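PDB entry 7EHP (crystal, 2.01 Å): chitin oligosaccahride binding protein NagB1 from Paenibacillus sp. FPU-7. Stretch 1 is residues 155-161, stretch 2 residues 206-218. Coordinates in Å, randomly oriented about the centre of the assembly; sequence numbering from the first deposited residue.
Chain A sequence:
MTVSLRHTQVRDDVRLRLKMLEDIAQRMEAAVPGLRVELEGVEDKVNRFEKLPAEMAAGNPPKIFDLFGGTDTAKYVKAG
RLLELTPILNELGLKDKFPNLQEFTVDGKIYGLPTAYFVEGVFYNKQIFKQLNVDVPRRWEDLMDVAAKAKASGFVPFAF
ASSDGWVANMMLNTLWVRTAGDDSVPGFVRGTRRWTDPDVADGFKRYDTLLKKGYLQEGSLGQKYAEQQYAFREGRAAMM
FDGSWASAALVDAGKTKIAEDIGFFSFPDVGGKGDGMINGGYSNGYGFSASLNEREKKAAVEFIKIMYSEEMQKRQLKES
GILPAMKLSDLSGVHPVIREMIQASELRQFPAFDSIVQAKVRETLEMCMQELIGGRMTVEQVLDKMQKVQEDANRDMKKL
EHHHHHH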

# COMPACT_ATOMS: atom_id res chain seq x y z
N PHE A 155 26.10 2.50 7.63
CA PHE A 155 24.68 2.70 7.38
C PHE A 155 24.00 1.38 7.07
O PHE A 155 24.60 0.50 6.45
CB PHE A 155 24.48 3.68 6.22
CG PHE A 155 24.98 5.06 6.52
CD1 PHE A 155 24.27 5.91 7.35
CD2 PHE A 155 26.19 5.49 6.01
CE1 PHE A 155 24.74 7.18 7.63
CE2 PHE A 155 26.66 6.76 6.29
CZ PHE A 155 25.94 7.61 7.10
N VAL A 156 22.77 1.22 7.54
CA VAL A 156 21.93 0.14 7.02
C VAL A 156 21.56 0.48 5.58
O VAL A 156 21.10 1.60 5.33
CB VAL A 156 20.68 -0.03 7.90
CG1 VAL A 156 19.70 -1.00 7.27
CG2 VAL A 156 21.06 -0.50 9.29
N PRO A 157 21.79 -0.40 4.61
CA PRO A 157 21.39 -0.06 3.24
C PRO A 157 19.88 0.17 3.10
O PRO A 157 19.46 1.24 2.66
CB PRO A 157 21.87 -1.27 2.43
CG PRO A 157 23.08 -1.73 3.23
CD PRO A 157 22.56 -1.65 4.65
N PHE A 158 19.07 -0.82 3.47
CA PHE A 158 17.62 -0.72 3.39
C PHE A 158 17.05 -0.87 4.79
O PHE A 158 17.08 -1.97 5.36
CB PHE A 158 17.01 -1.81 2.49
CG PHE A 158 17.15 -1.56 1.01
CD1 PHE A 158 16.30 -0.69 0.37
CD2 PHE A 158 18.09 -2.27 0.26
CE1 PHE A 158 16.43 -0.46 -1.00
CE2 PHE A 158 18.21 -2.07 -1.11
CZ PHE A 158 17.38 -1.16 -1.74
N ALA A 159 16.54 0.23 5.36
CA ALA A 159 15.72 0.13 6.56
C ALA A 159 14.57 -0.83 6.28
O ALA A 159 13.93 -0.76 5.23
CB ALA A 159 15.16 1.51 6.95
N PHE A 160 14.31 -1.74 7.23
CA PHE A 160 13.47 -2.89 6.92
C PHE A 160 12.97 -3.54 8.21
O PHE A 160 13.75 -3.85 9.11
CB PHE A 160 14.25 -3.90 6.03
CG PHE A 160 13.48 -5.13 5.65
CD1 PHE A 160 12.33 -5.04 4.88
CD2 PHE A 160 13.92 -6.39 6.02
CE1 PHE A 160 11.61 -6.17 4.52
CE2 PHE A 160 13.22 -7.53 5.66
CZ PHE A 160 12.05 -7.42 4.90
N ALA A 161 11.66 -3.74 8.30
CA ALA A 161 11.07 -4.37 9.47
C ALA A 161 10.03 -5.37 8.99
O ALA A 161 9.20 -5.02 8.16
CB ALA A 161 10.44 -3.31 10.38
N ARG A 206 16.98 -12.67 -5.95
CA ARG A 206 17.58 -11.35 -5.80
C ARG A 206 17.27 -10.77 -4.44
O ARG A 206 18.11 -10.12 -3.82
CB ARG A 206 17.06 -10.41 -6.89
CG ARG A 206 17.74 -10.62 -8.23
CD ARG A 206 17.06 -9.83 -9.32
NE ARG A 206 17.57 -10.19 -10.64
CZ ARG A 206 18.73 -9.77 -11.12
NH1 ARG A 206 19.51 -8.97 -10.39
NH2 ARG A 206 19.12 -10.16 -12.33
N TYR A 207 16.03 -10.96 -3.99
CA TYR A 207 15.64 -10.56 -2.65
C TYR A 207 16.48 -11.28 -1.61
O TYR A 207 16.98 -10.66 -0.66
CB TYR A 207 14.15 -10.88 -2.49
CG TYR A 207 13.48 -10.42 -1.21
CD1 TYR A 207 13.64 -11.12 -0.01
CD2 TYR A 207 12.61 -9.33 -1.22
CE1 TYR A 207 12.99 -10.71 1.17
CE2 TYR A 207 11.95 -8.92 -0.06
CZ TYR A 207 12.13 -9.60 1.11
OH TYR A 207 11.44 -9.15 2.24
N ASP A 208 16.63 -12.60 -1.77
CA ASP A 208 17.45 -13.40 -0.86
C ASP A 208 18.90 -12.92 -0.85
O ASP A 208 19.57 -12.95 0.19
CB ASP A 208 17.37 -14.88 -1.26
CG ASP A 208 17.71 -15.83 -0.10
OD1 ASP A 208 17.55 -15.45 1.08
OD2 ASP A 208 18.12 -16.97 -0.38
N THR A 209 19.41 -12.48 -2.01
CA THR A 209 20.76 -11.92 -2.05
C THR A 209 20.86 -10.70 -1.14
O THR A 209 21.84 -10.53 -0.41
CB THR A 209 21.15 -11.56 -3.50
OG1 THR A 209 21.44 -12.76 -4.25
CG2 THR A 209 22.37 -10.65 -3.55
N LEU A 210 19.84 -9.85 -1.14
CA LEU A 210 19.81 -8.72 -0.23
C LEU A 210 19.84 -9.18 1.22
O LEU A 210 20.49 -8.57 2.07
CB LEU A 210 18.56 -7.87 -0.50
CG LEU A 210 18.48 -7.16 -1.85
CD1 LEU A 210 17.24 -6.26 -1.87
CD2 LEU A 210 19.73 -6.36 -2.14
N LEU A 211 19.13 -10.28 1.51
CA LEU A 211 19.17 -10.86 2.84
C LEU A 211 20.57 -11.38 3.15
O LEU A 211 21.14 -11.08 4.21
CB LEU A 211 18.12 -11.97 2.95
CG LEU A 211 16.63 -11.55 2.93
CD1 LEU A 211 15.69 -12.77 2.84
CD2 LEU A 211 16.28 -10.72 4.18
N LYS A 212 21.14 -12.17 2.22
CA LYS A 212 22.44 -12.83 2.43
C LYS A 212 23.58 -11.84 2.61
O LYS A 212 24.61 -12.19 3.19
CB LYS A 212 22.76 -13.75 1.24
CG LYS A 212 21.87 -14.97 1.16
CD LYS A 212 22.35 -15.94 0.09
CE LYS A 212 21.24 -16.91 -0.29
NZ LYS A 212 21.56 -17.67 -1.53
N LYS A 213 23.44 -10.63 2.08
CA LYS A 213 24.48 -9.62 2.19
C LYS A 213 24.23 -8.65 3.33
O LYS A 213 25.10 -7.81 3.61
CB LYS A 213 24.61 -8.85 0.87
CG LYS A 213 25.41 -9.60 -0.17
CD LYS A 213 25.33 -8.92 -1.51
CE LYS A 213 26.03 -9.73 -2.59
NZ LYS A 213 27.44 -10.04 -2.20
N GLY A 214 23.08 -8.75 4.00
CA GLY A 214 22.76 -7.78 5.03
C GLY A 214 22.40 -6.42 4.49
O GLY A 214 22.57 -5.42 5.19
N TYR A 215 21.94 -6.34 3.24
CA TYR A 215 21.50 -5.07 2.68
C TYR A 215 20.07 -4.73 3.11
O TYR A 215 19.74 -3.57 3.33
CB TYR A 215 21.60 -5.12 1.16
CG TYR A 215 23.02 -5.21 0.64
CD1 TYR A 215 24.10 -5.04 1.50
CD2 TYR A 215 23.28 -5.44 -0.70
CE1 TYR A 215 25.39 -5.11 1.04
CE2 TYR A 215 24.58 -5.50 -1.17
CZ TYR A 215 25.63 -5.33 -0.29
OH TYR A 215 26.93 -5.40 -0.74
N LEU A 216 19.22 -5.74 3.20
CA LEU A 216 17.99 -5.61 3.97
C LEU A 216 18.35 -5.72 5.44
O LEU A 216 19.09 -6.63 5.84
CB LEU A 216 17.00 -6.70 3.58
CG LEU A 216 16.25 -6.40 2.28
CD1 LEU A 216 15.59 -7.66 1.72
CD2 LEU A 216 15.20 -5.31 2.54
N GLN A 217 17.86 -4.79 6.25
CA GLN A 217 18.25 -4.66 7.65
C GLN A 217 18.19 -5.98 8.41
O GLN A 217 17.14 -6.63 8.47
CB GLN A 217 17.37 -3.63 8.32
CG GLN A 217 17.58 -3.52 9.81
CD GLN A 217 17.19 -2.17 10.32
OE1 GLN A 217 16.30 -1.52 9.76
NE2 GLN A 217 17.83 -1.73 11.39
N GLU A 218 19.31 -6.36 9.01
CA GLU A 218 19.37 -7.61 9.76
C GLU A 218 18.59 -7.50 11.07
O GLU A 218 18.47 -6.43 11.66
CB GLU A 218 20.82 -7.98 10.05
CG GLU A 218 21.61 -8.32 8.82
CD GLU A 218 23.08 -8.47 9.15
OE1 GLU A 218 23.85 -7.52 8.88
OE2 GLU A 218 23.44 -9.53 9.70

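Stretch 2 begins as the last turns of a helix and ends as an extended segment that lies against stretch 1. Within the helix the bonds run in the usual i to i+4 register, from Leu 210 N to Arg 206 O through Lys 213 N to Thr 209 O. The helix stops at Gly 214, whose positive phi of 72° lets the chain turn back in a Schellman motif: Tyr 215 N donates to Leu 210 O at 2.9 Å and, inside it, Gly 214 N donates to Leu 211 O at 3.0 Å; apart from the motif, Leu 216 N adds a weak bond to Leu 210 O at 3.3 Å. Positive phi by itself favours glycine, and there is a second reason for having no side chain here, since an ideal CB on this residue would lie 2.9 Å from Glu 218 OE1.

Once free of the helix, the backbone meets stretch 1 where that chain turns its corner at Pro 157 and Phe 158. A single bridge joins Phe 158 to Leu 216, with their CA atoms 4.9 Å apart. Phe 158 uses both of its backbone polar groups: its N donates to Tyr 215 O at 2.8 Å, and its O accepts from Gln 217 N at 3.1 Å. Because these bonds involve main-chain atoms, they fix the register without demanding particular side chains. Pro 157 has no amide hydrogen to offer, but the bridge asks for none from it; its ring instead packs on stretch 2, with CB 3.3 Å from Tyr 215 O and CG 3.9 Å from Tyr 215 CD1.

Gln 217 extends the pairing with its side chain. Its CA-to-CB bond points toward stretch 1, and OE1 accepts a hydrogen bond from Phe 160 N at 3.2 Å, with a favourable N-H...acceptor angle of 158°. The amide end thus satisfies a backbone donor beyond the bridge, while the aliphatic part serves as packing surface: Gln 217 CB lies 3.7 Å from Val 156 CG1 and 3.9 Å from Phe 160 CB. A glutamine suits this partly exposed place because it combines a polar end with a methylene stem.

Phe 160 has the largest area covered by the other stretch, 114 Å² of its surface. With chi1 at 180° (t), its ring reaches beside Leu 216, whose CD2 sits over one face, 3.8 Å from the ring centroid and 21° off the normal, a CH-pi contact. At the far end of the ring, Phe 160 CZ comes within 3.2 Å of Tyr 207 OH. The CA-to-CB bond of Tyr 207 points sideways, but the long side chain brings the hydroxyl to this contact from the helix.

Leu 216 CD2 also lies 3.9 Å from Phe 158 CB, so one methyl group touches both phenylalanines. The CA-to-CB bond of Phe 158 points sideways, and its ring carries CE2 to within 4.4 Å of Leu 210 CD1 on the helix. These buried apolar side chains fill the space between corner and helix, and the contact between the two stretches buries 533 Å², both sides summed.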